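Local coordinates for protein cellulosomal scaffoldin (Bacteroides cellulosolvens, PDB 1TYJ) that probably binds the dockerin modules of partner proteins through a type-II cohesin module of the cellulosome scaffold, at residues T42-W47 / I126-F131; V18-N23 / V162-I167; D10-G15 / K119-E124. All coordinates share one frame; numbering follows the deposited sequence. Where two conformers were deposited one is given.

Contact 1 (T42-W47 / I126-F131)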
ATOM      1  N   THR A  42       7.944  14.947  -8.576  1.00 19.35           N
ATOM      2  CA  THR A  42       9.097  15.853  -8.568  1.00 19.92           C
ATOM      3  C   THR A  42      10.218  15.296  -7.688  1.00 18.94           C
ATOM      4  O   THR A  42      11.395  15.470  -8.004  1.00 20.10           O
ATOM      5  CB  THR A  42       8.658  17.234  -8.068  1.00 19.98           C
ATOM      6  OG1 THR A  42       7.675  17.746  -8.972  1.00 22.37           O
ATOM      7  CG2 THR A  42       9.835  18.234  -7.962  1.00 21.27           C
ATOM      8  N   TYR A  43       9.862  14.610  -6.596  1.00 17.72           N
ATOM      9  CA  TYR A  43      10.858  14.218  -5.598  1.00 17.39           C
ATOM     10  C   TYR A  43      11.121  12.740  -5.509  1.00 17.09           C
ATOM     11  O   TYR A  43      12.173  12.345  -5.015  1.00 17.07           O
ATOM     12  CB  TYR A  43      10.456  14.719  -4.202  1.00 17.30           C
ATOM     13  CG  TYR A  43      10.342  16.231  -4.173  1.00 17.78           C
ATOM     14  CD1 TYR A  43       9.093  16.862  -4.242  1.00 18.58           C
ATOM     15  CD2 TYR A  43      11.500  17.022  -4.118  1.00 18.42           C
ATOM     16  CE1 TYR A  43       9.000  18.275  -4.235  1.00 21.32           C
ATOM     17  CE2 TYR A  43      11.412  18.405  -4.120  1.00 20.15           C
ATOM     18  CZ  TYR A  43      10.168  19.017  -4.181  1.00 18.32           C
ATOM     19  OH  TYR A  43      10.097  20.393  -4.174  1.00 23.43           O
ATOM     20  N   LEU A  44      10.147  11.930  -5.935  1.00 16.64           N
ATOM     21  CA  LEU A  44      10.166  10.480  -5.651  1.00 16.61           C
ATOM     22  C   LEU A  44       9.905   9.647  -6.898  1.00 17.18           C
ATOM     23  O   LEU A  44       9.063   9.993  -7.736  1.00 17.21           O
ATOM     24  CB  LEU A  44       9.079  10.137  -4.603  1.00 16.86           C
ATOM     25  CG  LEU A  44       9.321  10.786  -3.235  1.00 15.53           C
ATOM     26  CD1 LEU A  44       8.068  10.629  -2.428  1.00 18.24           C
ATOM     27  CD2 LEU A  44      10.510  10.102  -2.485  1.00 16.70           C
ATOM     28  N   GLN A  45      10.593   8.515  -6.958  1.00 17.46           N
ATOM     29  CA  GLN A  45      10.435   7.536  -8.029  1.00 17.27           C
ATOM     30  C   GLN A  45      10.254   6.136  -7.435  1.00 16.81           C
ATOM     31  O   GLN A  45      11.190   5.576  -6.829  1.00 16.17           O
ATOM     32  CB  GLN A  45      11.665   7.588  -8.936  1.00 17.84           C
ATOM     33  CG  GLN A  45      11.598   6.604 -10.100  1.00 21.35           C
ATOM     34  CD  GLN A  45      12.799   6.703 -11.010  1.00 29.02           C
ATOM     35  OE1 GLN A  45      12.644   6.878 -12.211  1.00 35.48           O
ATOM     36  NE2 GLN A  45      13.988   6.562 -10.452  1.00 27.93           N
ATOM     37  N   PRO A  46       9.046   5.541  -7.596  1.00 16.58           N
ATOM     38  CA  PRO A  46       8.856   4.195  -7.045  1.00 16.16           C
ATOM     39  C   PRO A  46       9.912   3.227  -7.597  1.00 16.08           C
ATOM     40  O   PRO A  46      10.188   3.240  -8.798  1.00 16.47           O
ATOM     41  CB  PRO A  46       7.444   3.803  -7.523  1.00 16.98           C
ATOM     42  CG  PRO A  46       6.731   5.169  -7.730  1.00 16.74           C
ATOM     43  CD  PRO A  46       7.836   6.055  -8.274  1.00 16.61           C
ATOM     44  N   TRP A  47      10.445   2.370  -6.723  1.00 15.87           N
ATOM     45  CA  TRP A  47      11.647   1.591  -7.023  1.00 17.23           C
ATOM     46  C   TRP A  47      11.450   0.150  -6.666  1.00 18.33           C
ATOM     47  O   TRP A  47      11.099  -0.174  -5.536  1.00 17.87           O
ATOM     48  CB  TRP A  47      12.839   2.163  -6.237  1.00 17.94           C
ATOM     49  CG  TRP A  47      14.136   1.688  -6.841  1.00 18.92           C
ATOM     50  CD1 TRP A  47      14.904   0.654  -6.419  1.00 21.73           C
ATOM     51  CD2 TRP A  47      14.756   2.237  -7.986  1.00 20.25           C
ATOM     52  NE1 TRP A  47      15.998   0.533  -7.243  1.00 21.13           N
ATOM     53  CE2 TRP A  47      15.935   1.496  -8.216  1.00 21.07           C
ATOM     54  CE3 TRP A  47      14.445   3.307  -8.831  1.00 20.95           C
ATOM     55  CZ2 TRP A  47      16.802   1.774  -9.284  1.00 21.67           C
ATOM     56  CZ3 TRP A  47      15.301   3.584  -9.912  1.00 22.21           C
ATOM     57  CH2 TRP A  47      16.474   2.817 -10.117  1.00 21.21           C
ATOM     58  N   ILE A 126       8.109  16.734   2.817  1.00 19.13           N
ATOM     59  CA  ILE A 126       6.936  16.434   2.027  1.00 19.23           C
ATOM     60  C   ILE A 126       6.286  15.174   2.583  1.00 17.70           C
ATOM     61  O   ILE A 126       6.951  14.332   3.187  1.00 18.48           O
ATOM     62  CB  ILE A 126       7.278  16.193   0.526  1.00 18.53           C
ATOM     63  CG1 ILE A 126       8.160  14.947   0.342  1.00 19.27           C
ATOM     64  CG2 ILE A 126       7.993  17.409  -0.085  1.00 19.82           C
ATOM     65  CD1 ILE A 126       8.316  14.506  -1.151  1.00 20.85           C
ATOM     66  N   LYS A 127       4.973  15.075   2.418  1.00 17.56           N
ATOM     67  CA  LYS A 127       4.247  13.838   2.716  1.00 17.10           C
ATOM     68  C   LYS A 127       4.865  12.741   1.841  1.00 16.68           C
ATOM     69  O   LYS A 127       5.052  12.930   0.638  1.00 17.97           O
ATOM     70  CB  LYS A 127       2.762  14.021   2.395  1.00 16.65           C
ATOM     71  CG  LYS A 127       2.030  14.931   3.381  1.00 20.48           C
ATOM     72  CD  LYS A 127       0.650  15.252   2.772  1.00 24.48           C
ATOM     73  CE  LYS A 127      -0.222  16.084   3.712  1.00 28.28           C
ATOM     74  NZ  LYS A 127      -1.586  16.270   3.097  1.00 30.00           N
ATOM     75  N   LEU A 128       5.174  11.590   2.417  1.00 15.80           N
ATOM     76  CA  LEU A 128       5.771  10.556   1.545  1.00 16.11           C
ATOM     77  C   LEU A 128       4.775  10.102   0.459  1.00 16.88           C
ATOM     78  O   LEU A 128       5.147   9.882  -0.722  1.00 18.27           O
ATOM     79  CB  LEU A 128       6.228   9.365   2.376  1.00 17.43           C
ATOM     80  CG  LEU A 128       6.891   8.230   1.571  1.00 17.21           C
ATOM     81  CD1 LEU A 128       8.065   8.770   0.724  1.00 19.18           C
ATOM     82  CD2 LEU A 128       7.385   7.122   2.518  1.00 16.85           C
ATOM     83  N   ALA A 129       3.523   9.946   0.860  1.00 15.46           N
ATOM     84  CA  ALA A 129       2.450   9.586  -0.067  1.00 15.64           C
ATOM     85  C   ALA A 129       1.130   9.875   0.608  1.00 16.89           C
ATOM     86  O   ALA A 129       1.094  10.113   1.821  1.00 18.06           O
ATOM     87  CB  ALA A 129       2.548   8.093  -0.442  1.00 16.55           C
ATOM     88  N   THR A 130       0.059   9.829  -0.175  1.00 17.48           N
ATOM     89  CA  THR A 130      -1.289   9.939   0.350  1.00 18.10           C
ATOM     90  C   THR A 130      -2.193   8.826  -0.212  1.00 19.19           C
ATOM     91  O   THR A 130      -2.074   8.470  -1.384  1.00 19.88           O
ATOM     92  CB  THR A 130      -1.892  11.340  -0.017  1.00 19.34           C
ATOM     93  OG1 THR A 130      -1.994  11.475  -1.429  0.50 15.77           O
ATOM     94  CG2 THR A 130      -1.031  12.481   0.547  0.50 20.01           C
ATOM     95  N   PHE A 131      -3.089   8.281   0.613  1.00 17.56           N
ATOM     96  CA  PHE A 131      -4.120   7.412   0.078  1.00 18.81           C
ATOM     97  C   PHE A 131      -5.274   8.324  -0.384  1.00 19.89           C
ATOM     98  O   PHE A 131      -5.809   9.106   0.420  1.00 20.09           O
ATOM     99  CB  PHE A 131      -4.639   6.493   1.185  1.00 19.14           C
ATOM    100  CG  PHE A 131      -3.632   5.474   1.663  1.00 18.07           C
ATOM    101  CD1 PHE A 131      -2.809   5.753   2.751  1.00 18.57           C
ATOM    102  CD2 PHE A 131      -3.574   4.207   1.082  1.00 17.18           C
ATOM    103  CE1 PHE A 131      -1.878   4.783   3.242  1.00 20.69           C
ATOM    104  CE2 PHE A 131      -2.663   3.215   1.552  1.00 20.50           C
ATOM    105  CZ  PHE A 131      -1.808   3.508   2.633  1.00 20.83           C
TER
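Tyr-43 and Leu-44 face Ile-126 and Leu-128 across two backbone runs that belong to different sheets, the CA atoms of Leu-44 and Leu-128 lying 8.4 Å apart, so side chains span the gap. Leu-44 touches both partners. Its CG lies anti to the carbonyl carbon (chi1 -64°), and Leu-44 CD1 descends onto Leu-128, 3.7 Å from Leu-128 CD1 and 3.5 Å from the backbone carbonyl atom Leu-128 O, the two side chains crossing at about a right angle. Leu-128 starts out pointing the other way; its chain extends anti to the backbone N (chi1 -179°) and its CD1 end returns to the contact. This is the interior of the cohesin beta sandwich, where strand 44-48 of one sheet meets strand 126-131 of the other, whose course is interrupted near Leu-128. Phe-115 and Ile-167 each touch both leucines. Toward the end of the sandwich, Ile-126 sends CD1 into the angle between two residues, 3.7 Å from Tyr-43 CB and 4.1 Å from Leu-44 CD1. The same Ile-126 CD1 approaches the tyrosine ring obliquely, at 4.0 Å from Tyr-43 CD1. Thr-42 CG2 sits over the centre of one face of that ring, 3.8 Å above its plane.

Contact 2 (V18-N23 / V162-I167)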
ATOM      1  N   VAL A  18      13.645   5.122   0.349  1.00 17.03           N
ATOM      2  CA  VAL A  18      12.830   5.193   1.552  1.00 16.07           C
ATOM      3  C   VAL A  18      11.614   4.309   1.317  1.00 16.01           C
ATOM      4  O   VAL A  18      11.044   4.333   0.223  1.00 16.45           O
ATOM      5  CB  VAL A  18      12.415   6.693   1.856  1.00 15.86           C
ATOM      6  CG1 VAL A  18      11.852   7.440   0.615  1.00 18.83           C
ATOM      7  CG2 VAL A  18      11.437   6.749   3.052  1.00 19.36           C
ATOM      8  N   THR A  19      11.272   3.502   2.324  1.00 15.86           N
ATOM      9  CA  THR A  19      10.190   2.529   2.172  1.00 15.41           C
ATOM     10  C   THR A  19       8.980   2.856   3.048  1.00 16.09           C
ATOM     11  O   THR A  19       9.131   3.113   4.255  1.00 16.81           O
ATOM     12  CB  THR A  19      10.729   1.128   2.441  1.00 16.00           C
ATOM     13  OG1 THR A  19      11.782   0.863   1.503  1.00 17.70           O
ATOM     14  CG2 THR A  19       9.639   0.038   2.323  1.00 17.44           C
ATOM     15  N   LEU A  20       7.804   2.880   2.417  1.00 15.69           N
ATOM     16  CA  LEU A  20       6.530   2.951   3.114  1.00 16.34           C
ATOM     17  C   LEU A  20       6.036   1.515   3.330  1.00 16.76           C
ATOM     18  O   LEU A  20       5.697   0.820   2.362  1.00 16.27           O
ATOM     19  CB  LEU A  20       5.525   3.689   2.225  1.00 16.34           C
ATOM     20  CG  LEU A  20       4.151   4.008   2.860  1.00 17.25           C
ATOM     21  CD1 LEU A  20       4.333   5.075   3.966  1.00 18.99           C
ATOM     22  CD2 LEU A  20       3.134   4.489   1.815  1.00 18.46           C
ATOM     23  N   THR A  21       5.996   1.069   4.583  1.00 16.91           N
ATOM     24  CA  THR A  21       5.389  -0.210   4.893  1.00 16.66           C
ATOM     25  C   THR A  21       3.920   0.073   5.228  1.00 16.68           C
ATOM     26  O   THR A  21       3.611   0.995   6.023  1.00 16.95           O
ATOM     27  CB  THR A  21       6.105  -0.863   6.066  1.00 17.09           C
ATOM     28  OG1 THR A  21       7.454  -1.203   5.687  1.00 17.93           O
ATOM     29  CG2 THR A  21       5.370  -2.144   6.495  1.00 18.05           C
ATOM     30  N   ILE A  22       3.014  -0.678   4.586  1.00 15.23           N
ATOM     31  CA  ILE A  22       1.566  -0.420   4.737  1.00 14.63           C
ATOM     32  C   ILE A  22       0.985  -1.572   5.513  1.00 16.34           C
ATOM     33  O   ILE A  22       1.137  -2.738   5.111  1.00 16.61           O
ATOM     34  CB  ILE A  22       0.848  -0.306   3.389  1.00 14.68           C
ATOM     35  CG1 ILE A  22       1.483   0.803   2.510  1.00 15.78           C
ATOM     36  CG2 ILE A  22      -0.680  -0.088   3.608  1.00 15.46           C
ATOM     37  CD1 ILE A  22       1.051   0.756   1.048  0.50 10.95           C
ATOM     38  N   ASN A  23       0.375  -1.232   6.649  1.00 16.78           N
ATOM     39  CA  ASN A  23      -0.218  -2.210   7.576  1.00 17.58           C
ATOM     40  C   ASN A  23      -1.738  -2.098   7.629  1.00 17.64           C
ATOM     41  O   ASN A  23      -2.313  -1.041   7.335  1.00 18.03           O
ATOM     42  CB  ASN A  23       0.352  -1.972   8.998  1.00 17.91           C
ATOM     43  CG  ASN A  23       1.887  -1.980   9.004  1.00 21.94           C
ATOM     44  OD1 ASN A  23       2.488  -2.926   8.556  1.00 22.40           O
ATOM     45  ND2 ASN A  23       2.511  -0.882   9.479  1.00 26.18           N
ATOM     46  N   VAL A 162      -5.068   6.091   8.197  1.00 19.48           N
ATOM     47  CA  VAL A 162      -4.112   7.035   8.780  1.00 20.28           C
ATOM     48  C   VAL A 162      -3.096   7.409   7.714  1.00 19.60           C
ATOM     49  O   VAL A 162      -2.345   6.567   7.246  1.00 20.01           O
ATOM     50  CB  VAL A 162      -3.420   6.474  10.009  1.00 20.26           C
ATOM     51  CG1 VAL A 162      -2.487   7.562  10.677  1.00 25.45           C
ATOM     52  CG2 VAL A 162      -4.496   5.949  11.024  1.00 19.60           C
ATOM     53  N   GLN A 163      -3.092   8.670   7.308  1.00 19.23           N
ATOM     54  CA  GLN A 163      -2.252   9.091   6.161  1.00 18.32           C
ATOM     55  C   GLN A 163      -0.767   9.031   6.528  1.00 18.27           C
ATOM     56  O   GLN A 163      -0.409   9.312   7.670  1.00 19.21           O
ATOM     57  CB  GLN A 163      -2.657  10.529   5.726  1.00 18.93           C
ATOM     58  CG  GLN A 163      -4.072  10.644   5.101  1.00 19.87           C
ATOM     59  CD  GLN A 163      -4.194   9.921   3.748  1.00 21.04           C
ATOM     60  OE1 GLN A 163      -3.179   9.666   3.056  1.00 23.50           O
ATOM     61  NE2 GLN A 163      -5.422   9.583   3.373  1.00 20.77           N
ATOM     62  N   PRO A 164       0.109   8.659   5.568  1.00 17.25           N
ATOM     63  CA  PRO A 164       1.541   8.634   5.849  1.00 16.67           C
ATOM     64  C   PRO A 164       2.133   9.958   6.335  1.00 16.87           C
ATOM     65  O   PRO A 164       1.603  11.079   6.045  1.00 18.28           O
ATOM     66  CB  PRO A 164       2.159   8.279   4.499  1.00 16.55           C
ATOM     67  CG  PRO A 164       1.059   7.427   3.804  1.00 16.58           C
ATOM     68  CD  PRO A 164      -0.210   8.192   4.208  1.00 17.70           C
ATOM     69  N   GLY A 165       3.221   9.827   7.073  1.00 16.79           N
ATOM     70  CA  GLY A 165       3.950  11.012   7.536  1.00 17.81           C
ATOM     71  C   GLY A 165       4.947  11.574   6.537  1.00 17.75           C
ATOM     72  O   GLY A 165       4.951  11.220   5.334  1.00 17.00           O
ATOM     73  N   LEU A 166       5.762  12.504   7.043  1.00 17.68           N
ATOM     74  CA  LEU A 166       6.665  13.253   6.186  1.00 17.38           C
ATOM     75  C   LEU A 166       8.066  12.656   6.086  1.00 17.73           C
ATOM     76  O   LEU A 166       8.518  11.902   6.958  1.00 19.03           O
ATOM     77  CB  LEU A 166       6.808  14.684   6.733  1.00 17.49           C
ATOM     78  CG  LEU A 166       5.545  15.480   7.043  1.00 20.72           C
ATOM     79  CD1 LEU A 166       5.924  16.978   7.201  1.00 20.49           C
ATOM     80  CD2 LEU A 166       4.427  15.335   6.109  1.00 23.01           C
ATOM     81  N   ILE A 167       8.756  13.039   5.018  1.00 17.84           N
ATOM     82  CA  ILE A 167      10.179  12.807   4.898  1.00 18.57           C
ATOM     83  C   ILE A 167      10.862  14.180   4.762  1.00 18.67           C
ATOM     84  O   ILE A 167      10.239  15.180   4.352  1.00 18.96           O
ATOM     85  CB  ILE A 167      10.522  11.887   3.677  1.00 18.51           C
ATOM     86  CG1 ILE A 167       9.968  12.471   2.370  1.00 17.86           C
ATOM     87  CG2 ILE A 167      10.001  10.459   3.965  1.00 19.15           C
ATOM     88  CD1 ILE A 167      10.540  11.811   1.067  1.00 19.60           C
TER
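Val-18 and Leu-20 of strand 17-25 meet Ile-167 and Pro-164 across the interior of the cohesin beta sandwich, each pair joining one sheet to the chain's final strand or the turn that leads into it. The closer fit is at Leu-20. Its CG is anti to the backbone N (chi1 -173°), which carries the isobutyl fork across to the proline ring at about a right angle. Both prongs touch: Leu-20 CD1 lies 3.9 Å from Pro-164 CB, and Leu-20 CD2 comes to 4.1 Å from Pro-164 CG, so the fork's two methyls rest against CB and CG of the ring. Thr-5 borders both partners. Four residues carry the contact and all are buried. Between the two pairs these segments do not touch each other; Leu-128 of strand 126-131 packs on Val-18, Leu-20 and Ile-167. Gly-165, which brings no side chain, is exposed, as are Val-162 and Gln-163 on the solvent side. Gln-163 turns to the neighbouring strand instead, its OE1 accepting a hydrogen bond from Phe-131 N. Val-18 and Ile-167 form a slighter touch. Each contributes a single branch, and the two side chains meet at a slant, with Val-18 CG2 4.1 Å from Ile-167 CG2.

Contact 3 (D10-G15 / K119-E124)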
ATOM      1  N   ASP A  10      13.208   8.611   7.859  1.00 23.31           N
ATOM      2  CA  ASP A  10      12.668   9.969   7.819  1.00 24.20           C
ATOM      3  C   ASP A  10      13.491  10.965   7.072  1.00 22.35           C
ATOM      4  O   ASP A  10      12.964  11.985   6.607  1.00 22.09           O
ATOM      5  CB  ASP A  10      12.811  10.532   9.293  1.00 25.57           C
ATOM      6  CG  ASP A  10      11.597  10.390  10.088  1.00 31.85           C
ATOM      7  OD1 ASP A  10      10.755  11.299  10.069  1.00 36.25           O
ATOM      8  OD2 ASP A  10      11.486   9.366  10.780  1.00 39.25           O
ATOM      9  N   LYS A  11      14.801  10.724   7.060  1.00 20.35           N
ATOM     10  CA  LYS A  11      15.754  11.743   6.577  1.00 21.03           C
ATOM     11  C   LYS A  11      16.485  11.131   5.403  1.00 20.99           C
ATOM     12  O   LYS A  11      17.109  10.069   5.538  1.00 22.40           O
ATOM     13  CB  LYS A  11      16.763  12.125   7.663  0.54 20.55           C
ATOM     14  CG  LYS A  11      16.172  12.912   8.785  1.00 25.46           C
ATOM     15  CD  LYS A  11      17.252  13.711   9.530  1.00 28.88           C
ATOM     16  CE  LYS A  11      16.732  15.085   9.888  1.00 32.31           C
ATOM     17  NZ  LYS A  11      16.628  16.081   8.733  1.00 34.64           N
ATOM     18  N   VAL A  12      16.393  11.791   4.255  1.00 21.05           N
ATOM     19  CA  VAL A  12      16.926  11.215   3.030  1.00 21.19           C
ATOM     20  C   VAL A  12      17.692  12.222   2.188  1.00 22.17           C
ATOM     21  O   VAL A  12      17.364  13.392   2.159  1.00 21.97           O
ATOM     22  CB  VAL A  12      15.802  10.646   2.143  1.00 21.55           C
ATOM     23  CG1 VAL A  12      15.312   9.335   2.694  1.00 21.80           C
ATOM     24  CG2 VAL A  12      14.665  11.637   2.052  1.00 21.10           C
ATOM     25  N   ALA A  13      18.700  11.724   1.485  1.00 21.39           N
ATOM     26  CA  ALA A  13      19.471  12.518   0.543  1.00 21.03           C
ATOM     27  C   ALA A  13      19.095  12.037  -0.875  1.00 20.86           C
ATOM     28  O   ALA A  13      18.492  10.980  -1.024  1.00 20.82           O
ATOM     29  CB  ALA A  13      20.941  12.296   0.810  1.00 21.43           C
ATOM     30  N   VAL A  14      19.443  12.806  -1.903  1.00 19.96           N
ATOM     31  CA  VAL A  14      19.158  12.379  -3.260  1.00 19.53           C
ATOM     32  C   VAL A  14      19.877  11.052  -3.494  1.00 20.52           C
ATOM     33  O   VAL A  14      21.034  10.885  -3.119  1.00 21.24           O
ATOM     34  CB  VAL A  14      19.584  13.427  -4.307  1.00 20.08           C
ATOM     35  CG1 VAL A  14      19.394  12.847  -5.712  1.00 19.67           C
ATOM     36  CG2 VAL A  14      18.726  14.638  -4.162  1.00 19.74           C
ATOM     37  N   GLY A  15      19.138  10.111  -4.075  1.00 20.52           N
ATOM     38  CA  GLY A  15      19.633   8.777  -4.376  1.00 20.13           C
ATOM     39  C   GLY A  15      19.284   7.792  -3.292  1.00 20.39           C
ATOM     40  O   GLY A  15      19.386   6.584  -3.507  1.00 21.14           O
ATOM     41  N   LYS A 119      15.143  14.262  -6.114  1.00 19.59           N
ATOM     42  CA  LYS A 119      15.442  15.680  -5.986  1.00 19.81           C
ATOM     43  C   LYS A 119      15.491  15.995  -4.512  1.00 19.87           C
ATOM     44  O   LYS A 119      14.740  15.391  -3.745  1.00 20.31           O
ATOM     45  CB  LYS A 119      14.360  16.522  -6.651  1.00 19.68           C
ATOM     46  CG  LYS A 119      14.640  18.025  -6.702  1.00 22.48           C
ATOM     47  CD  LYS A 119      13.545  18.678  -7.496  1.00 24.95           C
ATOM     48  CE  LYS A 119      13.572  20.185  -7.398  1.00 29.22           C
ATOM     49  NZ  LYS A 119      14.623  20.664  -8.253  1.00 32.72           N
ATOM     50  N   GLU A 120      16.358  16.933  -4.113  1.00 20.43           N
ATOM     51  CA  GLU A 120      16.461  17.333  -2.713  1.00 21.99           C
ATOM     52  C   GLU A 120      15.100  17.695  -2.095  1.00 20.16           C
ATOM     53  O   GLU A 120      14.343  18.502  -2.641  1.00 20.32           O
ATOM     54  CB  GLU A 120      17.447  18.494  -2.580  1.00 22.20           C
ATOM     55  CG  GLU A 120      17.689  18.935  -1.126  1.00 25.81           C
ATOM     56  CD  GLU A 120      18.617  20.135  -1.013  1.00 27.51           C
ATOM     57  OE1 GLU A 120      19.488  20.333  -1.898  1.00 35.02           O
ATOM     58  OE2 GLU A 120      18.491  20.882  -0.018  1.00 35.90           O
ATOM     59  N   ILE A 121      14.796  17.060  -0.966  1.00 19.11           N
ATOM     60  CA  ILE A 121      13.522  17.357  -0.263  1.00 19.40           C
ATOM     61  C   ILE A 121      13.610  18.741   0.376  1.00 20.32           C
ATOM     62  O   ILE A 121      14.613  19.075   0.993  1.00 20.13           O
ATOM     63  CB  ILE A 121      13.237  16.300   0.836  1.00 19.83           C
ATOM     64  CG1 ILE A 121      13.332  14.863   0.266  1.00 19.89           C
ATOM     65  CG2 ILE A 121      11.890  16.582   1.561  1.00 19.17           C
ATOM     66  CD1 ILE A 121      12.424  14.590  -0.957  1.00 21.72           C
ATOM     67  N   PRO A 122      12.543  19.549   0.233  1.00 20.55           N
ATOM     68  CA  PRO A 122      12.506  20.890   0.852  1.00 22.09           C
ATOM     69  C   PRO A 122      12.620  20.776   2.380  1.00 22.26           C
ATOM     70  O   PRO A 122      12.171  19.784   2.959  1.00 22.42           O
ATOM     71  CB  PRO A 122      11.117  21.392   0.497  1.00 22.89           C
ATOM     72  CG  PRO A 122      10.607  20.512  -0.599  1.00 24.02           C
ATOM     73  CD  PRO A 122      11.315  19.211  -0.505  1.00 21.78           C
ATOM     74  N   ALA A 123      13.182  21.798   3.037  1.00 21.68           N
ATOM     75  CA  ALA A 123      13.395  21.776   4.503  1.00 21.95           C
ATOM     76  C   ALA A 123      12.124  21.469   5.298  1.00 20.31           C
ATOM     77  O   ALA A 123      12.210  20.794   6.313  1.00 21.84           O
ATOM     78  CB  ALA A 123      14.000  23.104   4.998  1.00 21.88           C
ATOM     79  N   GLU A 124      10.965  21.918   4.820  1.00 20.68           N
ATOM     80  CA  GLU A 124       9.709  21.685   5.564  1.00 21.00           C
ATOM     81  C   GLU A 124       9.194  20.230   5.435  1.00 20.52           C
ATOM     82  O   GLU A 124       8.190  19.859   6.091  1.00 19.62           O
ATOM     83  CB  GLU A 124       8.604  22.643   5.109  1.00 20.88           C
ATOM     84  CG  GLU A 124       8.111  22.427   3.655  1.00 23.44           C
ATOM     85  CD  GLU A 124       8.916  23.209   2.617  1.00 28.67           C
ATOM     86  OE1 GLU A 124       8.395  23.316   1.497  1.00 32.71           O
ATOM     87  OE2 GLU A 124      10.047  23.698   2.901  1.00 29.66           O
TER
HETATM   88  O   HOH W   1      16.889  15.395   0.165  1.00 21.13           O
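Val-12 and Val-14 pack along the loop 119-124, which links strand 108-117 to strand 126-131 at one end of the cohesin beta sandwich; Val-12 belongs to the short strand 11-12, paired in parallel with strand 166-169. Val-12 holds CG1 anti to its carbonyl carbon (chi1 -76°), which leaves CG2 between the backbone N and the carbonyl carbon, and this second branch meets Ile-121 CG1 at 3.9 Å. In Ile-121 it is CG1 that stands anti to the carbonyl carbon, beside the backbone N (chi1 -52°), and this methylene faces the valine; beyond the contact the isoleucine rests on Tyr-43, Ile-167 and Pro-169. Val-14 takes a different rotamer (chi1 174°), which puts CG2 anti to the carbonyl carbon. From there Val-14 CG2 lies against the backbone of the loop, 3.5 Å from Lys-119 C and 3.3 Å from Glu-120 N. It is thus a peptide unit that receives this methyl, while the end of Glu-120 and the side chain of Lys-119 lead away. One polar link accompanies the apolar ones: a water donates to Val-12 O and accepts from Ile-121 N, 2.9 Å from each of these two atoms.

How the contacts relate
Contacts 1 and 2 lie side by side in the sandwich, their centres 9 Å apart; both join its two sheets, and strands 126-131 and 166-169 are antiparallel neighbours within one of them, linked by a backbone hydrogen bond between Ile-126 O and Ile-167 N. Contact 3 sits further out, 11 Å from contact 1 and 15 Å from contact 2 between centres, near the end where strand 11-12 flanks strand 166-169. Along the chain both segments of contact 1 fall between those of contact 2, whereas the segments of contact 3 alternate with those of each of the others. Early, middle and C-terminal parts of the module are thereby interlocked. Tyr-43 of contact 1 also packs against the Glu-120 carbonyl of contact 3.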